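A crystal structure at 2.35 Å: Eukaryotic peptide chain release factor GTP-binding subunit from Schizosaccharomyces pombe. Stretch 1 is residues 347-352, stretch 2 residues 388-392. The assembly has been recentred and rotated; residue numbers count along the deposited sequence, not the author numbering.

Stretch 1 347-352: QTGYVL
Stretch 2 388-392: IHTAV

This is a small, backbone-dominated contact, burying 203 Å² over both sides, in which a tight turn presses its glycine against an irregular loop and is held there by one direct hydrogen bond from a histidine and one bridging water.

Stretch 1 begins with a type II beta turn from Q347 (phi/psi -130/175) to Y350. T348 sits at -73/144 and G349 at 104/-25, and a weak hydrogen bond from Y350 N to Q347 O, 3.4 Å long, closes the turn. The chain then extends through Y350 (-74/164) into a strand starting with V351 (-132/127) and L352 (-75/139). Stretch 2 has no regular helix or strand: I388 (-112/-37), H389 (-142/-103), T390 (-94/24), A391 (-79/-76), V392 (69/99). Five side chains make no contact across the stretches: Q347 (chi1 p, chi2 t, chi3 -142°), Y350 (chi1 m, chi2 -175°), L352 (m, t), I388 (chi1 -28°, between wells; chi2 t) and V392 (chi1 t).

The register is set by G349 and A391, whose CA atoms lie 3.5 Å apart; the two chains pass in roughly opposite directions, so V351 meets H389 while T348 lies by T390 and A391. G349 CA is also 3.1 Å from T390 O. Glycine suits this place for two reasons. At its positive phi, a CB would be jammed against the preceding carbonyl oxygen; it would also lie 2.8 Å from A391 O, a clash, and 3.2 Å from T390 O. A391 contributes mainly backbone, its small side chain pointing away.

The CA-to-CB bond of H389 points toward stretch 1, with chi1 at 26°, between wells, and chi2 at -89°. Its NE2 donates to G349 O over 3.3 Å, with an N-H...O angle of 141°. The acceptor lies at the ring edge, near the ring plane, where an imidazole N-H can reach it. V351 CG2 makes a van der Waals contact with H389 NE2 at 3.8 Å, approaching the ring obliquely. V351 is buried, with chi1 t, and its branched side chain suits the strand and fills the space beside the ring.

The CA-to-CB bond of T390 runs sideways to the turn, with chi1 t. T390 O is 3.9 Å from T348 C and 3.4 Å from G349 N, but the latter angle is too poor for a hydrogen bond. The threonine side chains meet loosely, T348 CB to T390 OG1 at 4.4 Å, with T348 chi1 p; the T390 hydroxyl is hydrogen-bonded elsewhere in the structure.

T348 O and A391 O, 4.2 Å apart, are both acceptors. A water donates to both, its oxygen 2.6 Å from T348 O and 2.5 Å from A391 O.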

# COMPACT_ATOMS: atom_id res chain seq x y z
N GLN A 347 -24.86 1.64 -7.98
CA GLN A 347 -24.28 1.26 -9.27
C GLN A 347 -22.77 1.17 -9.14
O GLN A 347 -22.22 1.47 -8.09
CB GLN A 347 -24.69 2.24 -10.37
CG GLN A 347 -24.23 3.69 -10.16
CD GLN A 347 -24.90 4.68 -11.12
OE1 GLN A 347 -24.26 5.62 -11.61
NE2 GLN A 347 -26.19 4.47 -11.39
N THR A 348 -22.10 0.73 -10.21
CA THR A 348 -20.64 0.62 -10.18
C THR A 348 -20.05 2.02 -10.24
O THR A 348 -20.59 2.91 -10.89
CB THR A 348 -20.10 -0.26 -11.32
OG1 THR A 348 -20.31 0.39 -12.58
CG2 THR A 348 -20.87 -1.57 -11.44
N GLY A 349 -18.95 2.23 -9.53
CA GLY A 349 -18.32 3.53 -9.47
C GLY A 349 -18.63 4.20 -8.16
O GLY A 349 -17.88 5.07 -7.71
N TYR A 350 -19.75 3.80 -7.56
CA TYR A 350 -20.09 4.21 -6.20
C TYR A 350 -19.20 3.44 -5.26
O TYR A 350 -18.58 2.45 -5.65
CB TYR A 350 -21.56 3.91 -5.91
CG TYR A 350 -22.56 4.83 -6.61
CD1 TYR A 350 -23.92 4.72 -6.34
CD2 TYR A 350 -22.15 5.82 -7.52
CE1 TYR A 350 -24.86 5.55 -6.95
CE2 TYR A 350 -23.09 6.66 -8.13
CZ TYR A 350 -24.44 6.51 -7.85
OH TYR A 350 -25.39 7.32 -8.44
N VAL A 351 -19.11 3.89 -4.03
CA VAL A 351 -18.07 3.38 -3.15
C VAL A 351 -18.65 3.00 -1.80
O VAL A 351 -19.33 3.81 -1.17
CB VAL A 351 -16.96 4.43 -2.97
CG1 VAL A 351 -15.91 3.94 -1.97
CG2 VAL A 351 -16.30 4.75 -4.30
N LEU A 352 -18.39 1.77 -1.38
CA LEU A 352 -18.74 1.35 -0.04
C LEU A 352 -17.75 1.99 0.89
O LEU A 352 -16.57 2.05 0.59
CB LEU A 352 -18.71 -0.17 0.10
CG LEU A 352 -19.58 -0.92 -0.90
CD1 LEU A 352 -19.59 -2.40 -0.57
CD2 LEU A 352 -21.01 -0.37 -0.95
N ILE A 388 -12.07 7.44 -12.54
CA ILE A 388 -11.22 7.64 -11.34
C ILE A 388 -10.88 6.38 -10.59
O ILE A 388 -9.79 6.27 -10.02
CB ILE A 388 -11.81 8.61 -10.32
CG1 ILE A 388 -12.72 9.62 -10.97
CG2 ILE A 388 -10.69 9.34 -9.56
CD1 ILE A 388 -13.08 10.78 -10.04
N HIS A 389 -11.81 5.45 -10.49
CA HIS A 389 -11.43 4.15 -9.94
C HIS A 389 -12.23 3.24 -10.79
O HIS A 389 -11.90 3.04 -11.95
CB HIS A 389 -11.75 4.06 -8.43
CG HIS A 389 -12.85 4.96 -7.99
ND1 HIS A 389 -12.63 6.25 -7.58
CD2 HIS A 389 -14.19 4.77 -7.93
CE1 HIS A 389 -13.79 6.83 -7.30
NE2 HIS A 389 -14.75 5.95 -7.51
N THR A 390 -13.32 2.73 -10.26
CA THR A 390 -14.29 2.03 -11.04
C THR A 390 -15.40 2.99 -11.50
O THR A 390 -16.50 2.56 -11.84
CB THR A 390 -14.81 0.85 -10.19
OG1 THR A 390 -15.74 0.07 -10.93
CG2 THR A 390 -15.61 1.33 -9.00
N ALA A 391 -15.11 4.30 -11.56
CA ALA A 391 -16.17 5.31 -11.64
C ALA A 391 -16.79 5.50 -13.04
O ALA A 391 -17.93 5.06 -13.27
CB ALA A 391 -15.69 6.63 -11.08
N VAL A 392 -16.09 6.17 -13.96
CA VAL A 392 -16.67 6.53 -15.28
C VAL A 392 -17.78 7.59 -15.14
O VAL A 392 -18.93 7.25 -14.83
CB VAL A 392 -17.25 5.28 -16.05
CG1 VAL A 392 -17.89 5.70 -17.38
CG2 VAL A 392 -16.17 4.21 -16.28
O HOH W 1 -20.25 5.01 -12.32